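Local structure of pumilio homolog 23 (Arabidopsis thaliana, 5WZJ) at residues 79-84 with 125-130; 386-391 with 407-412. The protein binds RNA sequence-specifically through its pumilio repeats, recognises 18S rRNA, and probably regulates translation and mRNA stability through the 3'-UTRs of target mRNAs. All coordinates share one frame; numbering follows the deposited sequence.

Interaction 1 of 2, residues 79-84 with 125-130; sequences QLCSFI and EEALHS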
loop_
_atom_site.group_PDB
_atom_site.type_symbol
_atom_site.label_atom_id
_atom_site.label_comp_id
_atom_site.label_asym_id
_atom_site.label_seq_id
_atom_site.Cartn_x
_atom_site.Cartn_y
_atom_site.Cartn_z
ATOM N N GLN A 79 -12.600 -6.057 -33.630
ATOM C CA GLN A 79 -12.614 -7.512 -33.512
ATOM C C GLN A 79 -12.698 -7.931 -32.051
ATOM O O GLN A 79 -13.365 -8.918 -31.720
ATOM C CB GLN A 79 -11.371 -8.110 -34.185
ATOM C CG GLN A 79 -11.372 -8.023 -35.721
ATOM C CD GLN A 79 -11.481 -6.585 -36.248
ATOM O OE1 GLN A 79 -10.726 -5.695 -35.847
ATOM N NE2 GLN A 79 -12.446 -6.356 -37.132
ATOM N N LEU A 80 -12.028 -7.185 -31.171
ATOM C CA LEU A 80 -12.133 -7.428 -29.739
ATOM C C LEU A 80 -13.578 -7.303 -29.269
ATOM O O LEU A 80 -14.103 -8.198 -28.595
ATOM C CB LEU A 80 -11.239 -6.447 -28.981
ATOM C CG LEU A 80 -11.450 -6.444 -27.464
ATOM C CD1 LEU A 80 -11.032 -7.777 -26.827
ATOM C CD2 LEU A 80 -10.699 -5.294 -26.843
ATOM N N CYS A 81 -14.243 -6.197 -29.630
ATOM C CA CYS A 81 -15.627 -5.989 -29.208
ATOM C C CYS A 81 -16.549 -7.049 -29.778
ATOM O O CYS A 81 -17.502 -7.475 -29.111
ATOM C CB CYS A 81 -16.093 -4.589 -29.614
ATOM S SG CYS A 81 -15.212 -3.319 -28.705
ATOM N N SER A 82 -16.289 -7.492 -31.007
ATOM C CA SER A 82 -17.085 -8.572 -31.579
ATOM C C SER A 82 -16.900 -9.865 -30.792
ATOM O O SER A 82 -17.863 -10.609 -30.572
ATOM C CB SER A 82 -16.714 -8.769 -33.050
ATOM O OG SER A 82 -16.894 -7.569 -33.781
ATOM N N PHE A 83 -15.670 -10.149 -30.352
ATOM C CA PHE A 83 -15.445 -11.340 -29.539
ATOM C C PHE A 83 -16.200 -11.242 -28.222
ATOM O O PHE A 83 -16.854 -12.196 -27.791
ATOM C CB PHE A 83 -13.958 -11.555 -29.261
ATOM C CG PHE A 83 -13.712 -12.652 -28.266
ATOM C CD1 PHE A 83 -13.660 -13.971 -28.683
ATOM C CD2 PHE A 83 -13.606 -12.375 -26.905
ATOM C CE1 PHE A 83 -13.472 -14.988 -27.775
ATOM C CE2 PHE A 83 -13.418 -13.393 -25.994
ATOM C CZ PHE A 83 -13.346 -14.699 -26.431
ATOM N N ILE A 84 -16.101 -10.089 -27.563
ATOM C CA ILE A 84 -16.798 -9.880 -26.298
ATOM C C ILE A 84 -18.303 -10.011 -26.483
ATOM O O ILE A 84 -18.990 -10.660 -25.681
ATOM C CB ILE A 84 -16.417 -8.508 -25.718
ATOM C CG1 ILE A 84 -14.939 -8.504 -25.308
ATOM C CG2 ILE A 84 -17.360 -8.137 -24.580
ATOM C CD1 ILE A 84 -14.424 -7.134 -24.817
ATOM N N GLU A 125 -18.038 1.150 -24.237
ATOM C CA GLU A 125 -19.185 1.114 -23.336
ATOM C C GLU A 125 -20.152 0.002 -23.711
ATOM O O GLU A 125 -20.703 -0.667 -22.836
ATOM C CB GLU A 125 -19.906 2.465 -23.334
ATOM C CG GLU A 125 -21.104 2.517 -22.404
ATOM C CD GLU A 125 -21.925 3.771 -22.606
ATOM O OE1 GLU A 125 -22.356 4.023 -23.752
ATOM O OE2 GLU A 125 -22.117 4.516 -21.626
ATOM N N GLU A 126 -20.375 -0.210 -25.009
ATOM C CA GLU A 126 -21.276 -1.278 -25.431
ATOM C C GLU A 126 -20.711 -2.656 -25.075
ATOM O O GLU A 126 -21.461 -3.551 -24.663
ATOM C CB GLU A 126 -21.534 -1.161 -26.936
ATOM C CG GLU A 126 -22.346 -2.285 -27.551
ATOM C CD GLU A 126 -22.529 -2.109 -29.074
ATOM O OE1 GLU A 126 -21.557 -1.714 -29.766
ATOM O OE2 GLU A 126 -23.649 -2.359 -29.573
ATOM N N ALA A 127 -19.395 -2.857 -25.243
ATOM C CA ALA A 127 -18.793 -4.133 -24.852
ATOM C C ALA A 127 -18.918 -4.355 -23.347
ATOM O O ALA A 127 -19.270 -5.452 -22.899
ATOM C CB ALA A 127 -17.325 -4.186 -25.282
ATOM N N LEU A 128 -18.652 -3.314 -22.552
ATOM C CA LEU A 128 -18.841 -3.427 -21.110
ATOM C C LEU A 128 -20.296 -3.726 -20.762
ATOM O O LEU A 128 -20.577 -4.543 -19.877
ATOM C CB LEU A 128 -18.374 -2.153 -20.416
ATOM C CG LEU A 128 -16.879 -1.877 -20.555
ATOM C CD1 LEU A 128 -16.561 -0.497 -20.043
ATOM C CD2 LEU A 128 -16.067 -2.921 -19.786
ATOM N N HIS A 129 -21.244 -3.095 -21.459
ATOM C CA HIS A 129 -22.646 -3.349 -21.142
ATOM C C HIS A 129 -23.003 -4.818 -21.337
ATOM O O HIS A 129 -23.662 -5.426 -20.482
ATOM C CB HIS A 129 -23.568 -2.466 -21.982
ATOM C CG HIS A 129 -25.020 -2.670 -21.671
ATOM N ND1 HIS A 129 -25.605 -2.200 -20.513
ATOM C CD2 HIS A 129 -25.993 -3.331 -22.343
ATOM C CE1 HIS A 129 -26.883 -2.534 -20.500
ATOM N NE2 HIS A 129 -27.143 -3.226 -21.596
ATOM N N SER A 130 -22.571 -5.420 -22.450
ATOM C CA SER A 130 -22.930 -6.816 -22.687
ATOM C C SER A 130 -22.372 -7.716 -21.583
ATOM O O SER A 130 -23.043 -8.655 -21.139
ATOM C CB SER A 130 -22.449 -7.263 -24.074
ATOM O OG SER A 130 -21.041 -7.187 -24.168
#
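C81 and I84, one turn apart on helix 77-87, meet the methyl group of A127 on helix 121-137 by apolar packing. The sulfur of C81 reaches it from one turn (SG to A127 CB, 4.1 Å) and the branch methyl of I84 from the next (CG2 to A127 CB, 4.0 Å). With CG2 of I84 anti to its backbone N, this methyl points at the second helix and meets it at A127 and S130, while the longer arm of the same side chain ends with CD1 4.2 Å from A127 CB. The small side chain of A127 is consistent with the close approach of the backbones: the CA atoms of C81 and A127 are 5.7 Å apart.

The segment axes approach to 9.5 Å and run in nearly the same direction, at 17°. Such side-by-side packing of near-parallel helices belongs to the right-handed pumilio superhelix; residues 79-84 lie in Pumilio 1, and E125 closes Pumilio 2. L111 of helix 100-112 touches both I84 and L128, bridging the pair.

The polar part is internal to the second helix. S130 OG donates to A127 O at 2.8 Å, meeting the carbonyl at 125° and somewhat out of its plane. Its chi1 of 62° turns the hydroxyl back along the helix toward that carbonyl. I84 CG2 lies against both atoms of this bond, 3.8 Å from S130 OG. An alanine in place of S130 would probably leave A127 O without its hydroxyl donor and take from the I84 methyl one of its packing surfaces.

Interaction 2 of 2, residues 386-391 with 407-412; sequences GAVCST and YYFGCR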
loop_
_atom_site.group_PDB
_atom_site.type_symbol
_atom_site.label_atom_id
_atom_site.label_comp_id
_atom_site.label_asym_id
_atom_site.label_seq_id
_atom_site.Cartn_x
_atom_site.Cartn_y
_atom_site.Cartn_z
ATOM N N GLY A 386 6.999 5.419 28.391
ATOM C CA GLY A 386 6.696 4.633 29.572
ATOM C C GLY A 386 6.358 3.193 29.256
ATOM O O GLY A 386 6.601 2.302 30.073
ATOM N N ALA A 387 5.814 2.937 28.067
ATOM C CA ALA A 387 5.536 1.557 27.689
ATOM C C ALA A 387 6.815 0.774 27.432
ATOM O O ALA A 387 6.837 -0.449 27.609
ATOM C CB ALA A 387 4.649 1.515 26.445
ATOM N N VAL A 388 7.879 1.447 27.005
ATOM C CA VAL A 388 9.089 0.750 26.579
ATOM C C VAL A 388 10.129 0.798 27.691
ATOM O O VAL A 388 10.948 -0.119 27.832
ATOM C CB VAL A 388 9.634 1.357 25.272
ATOM C CG1 VAL A 388 10.955 0.717 24.885
ATOM C CG2 VAL A 388 8.608 1.189 24.146
ATOM N N CYS A 389 10.090 1.861 28.492
ATOM C CA CYS A 389 11.068 2.117 29.549
ATOM C C CYS A 389 10.324 2.282 30.871
ATOM O O CYS A 389 9.836 3.373 31.180
ATOM C CB CYS A 389 11.891 3.357 29.225
ATOM S SG CYS A 389 12.722 3.248 27.631
ATOM N N SER A 390 10.265 1.205 31.660
ATOM C CA SER A 390 9.459 1.203 32.879
ATOM C C SER A 390 10.109 1.981 34.018
ATOM O O SER A 390 9.397 2.559 34.845
ATOM C CB SER A 390 9.188 -0.234 33.324
ATOM O OG SER A 390 10.404 -0.873 33.672
ATOM N N THR A 391 11.436 1.993 34.099
ATOM C CA THR A 391 12.143 2.744 35.126
ATOM C C THR A 391 12.666 4.058 34.555
ATOM O O THR A 391 12.833 4.215 33.342
ATOM C CB THR A 391 13.319 1.946 35.701
ATOM O OG1 THR A 391 14.279 1.695 34.662
ATOM C CG2 THR A 391 12.848 0.619 36.306
ATOM N N TYR A 407 13.325 -7.621 19.223
ATOM C CA TYR A 407 14.383 -8.219 20.038
ATOM C C TYR A 407 14.255 -7.813 21.499
ATOM O O TYR A 407 14.450 -8.639 22.399
ATOM C CB TYR A 407 15.766 -7.830 19.507
ATOM C CG TYR A 407 16.118 -8.467 18.184
ATOM C CD1 TYR A 407 15.808 -7.834 16.984
ATOM C CD2 TYR A 407 16.768 -9.696 18.130
ATOM C CE1 TYR A 407 16.125 -8.411 15.768
ATOM C CE2 TYR A 407 17.087 -10.285 16.913
ATOM C CZ TYR A 407 16.763 -9.640 15.737
ATOM O OH TYR A 407 17.074 -10.213 14.520
ATOM N N TYR A 408 13.941 -6.546 21.765
ATOM C CA TYR A 408 13.831 -6.118 23.154
ATOM C C TYR A 408 12.637 -6.775 23.843
ATOM O O TYR A 408 12.751 -7.248 24.976
ATOM C CB TYR A 408 13.732 -4.592 23.258
ATOM C CG TYR A 408 13.325 -4.170 24.639
ATOM C CD1 TYR A 408 14.217 -4.256 25.699
ATOM C CD2 TYR A 408 12.028 -3.739 24.902
ATOM C CE1 TYR A 408 13.839 -3.899 26.987
ATOM C CE2 TYR A 408 11.637 -3.379 26.185
ATOM C CZ TYR A 408 12.546 -3.459 27.223
ATOM O OH TYR A 408 12.153 -3.105 28.498
ATOM N N PHE A 409 11.471 -6.795 23.194
ATOM C CA PHE A 409 10.324 -7.377 23.878
ATOM C C PHE A 409 10.373 -8.899 23.889
ATOM O O PHE A 409 9.721 -9.520 24.731
ATOM C CB PHE A 409 9.014 -6.876 23.267
ATOM C CG PHE A 409 8.583 -5.535 23.801
ATOM C CD1 PHE A 409 7.886 -5.444 24.996
ATOM C CD2 PHE A 409 8.892 -4.362 23.121
ATOM C CE1 PHE A 409 7.501 -4.211 25.503
ATOM C CE2 PHE A 409 8.501 -3.127 23.621
ATOM C CZ PHE A 409 7.812 -3.053 24.818
ATOM N N GLY A 410 11.153 -9.510 23.009
ATOM C CA GLY A 410 11.293 -10.945 23.033
ATOM C C GLY A 410 12.463 -11.491 23.822
ATOM O O GLY A 410 12.662 -12.710 23.831
ATOM N N CYS A 411 13.246 -10.649 24.493
ATOM C CA CYS A 411 14.495 -11.142 25.055
ATOM C C CYS A 411 14.266 -11.819 26.403
ATOM O O CYS A 411 13.226 -11.652 27.049
ATOM C CB CYS A 411 15.511 -10.012 25.216
ATOM S SG CYS A 411 15.192 -8.936 26.621
ATOM N N ARG A 412 15.279 -12.585 26.828
ATOM C CA ARG A 412 15.194 -13.332 28.081
ATOM C C ARG A 412 15.095 -12.397 29.280
ATOM O O ARG A 412 14.205 -12.545 30.125
ATOM C CB ARG A 412 16.406 -14.257 28.224
#
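V388, the last helical residue of helix 377-388, meets two neighbouring aromatic rings, Y408 and F409, that project from helix 405-410. This is the close-packed part of the contact. Each methyl of V388 meets a different ring: CG1 lies 4.4 Å from Y408 CE2, and CG2 approaches the rim of F409 close to the ring plane, 4.3 Å from CE2. The two rings also pack on each other, since Y408 CD2 stands 3.6 Å above the plane of F409, displaced toward its rim, while F409 CE2 lies in the plane of Y408, at its edge. Y408 holds its ring anti to the backbone N (chi1 168°), which sends the phenol end across to the terminus of the other helix. There its OH comes within 3.3 Å of V388 O, a carbonyl set obliquely to the tyrosine ring.

The backbones themselves stay apart, with CA atoms of V388 and F409 8.7 Å from each other, so the aromatic side chains of one segment span the gap to the V388 side chain and the carbonyls of A387 and V388. Beyond V388 the chain leaves helical geometry at C389, and S390 after it is exposed; on the other segment, G410 is likewise exposed. The packed side is closed by L355 of helix 351-356, which touches both V388 and F409, and by I398 of helix 398-403 against V388. The contact lies in the helix-rich region between the Pumilio 6 and Pumilio 7 repeats.

A387 O faces the F409 rim, 3.9 Å from CZ and near the ring plane, where aromatic hydrogens carry slight positive charge. V388 O accepts a hydrogen bond from R401 NH1. The electron-rich carbonyls at this helix terminus are thus likely to be eased by an arginine and by an aromatic edge.

Overall arrangement
Interactions 1 and 2 lie far apart in the single chain, on opposite sides of its centre, with their own centres 61 Å apart and their nearest atoms about 48 Å apart. Neither touches the other, and interaction 1 is complete in sequence before interaction 2 begins. Both fall within the NOP9-like PUF repeat domain, whose helices pack into one superhelical body around the RNA. Neither contacts the RNA directly: the nearest atoms are about 12 Å from it at 79-84/125-130 and about 10 Å at 386-391/407-412. Both are therefore helix-packing contacts away from the RNA, one around Pumilio 1 and Pumilio 2 and the other between Pumilio 6 and Pumilio 7.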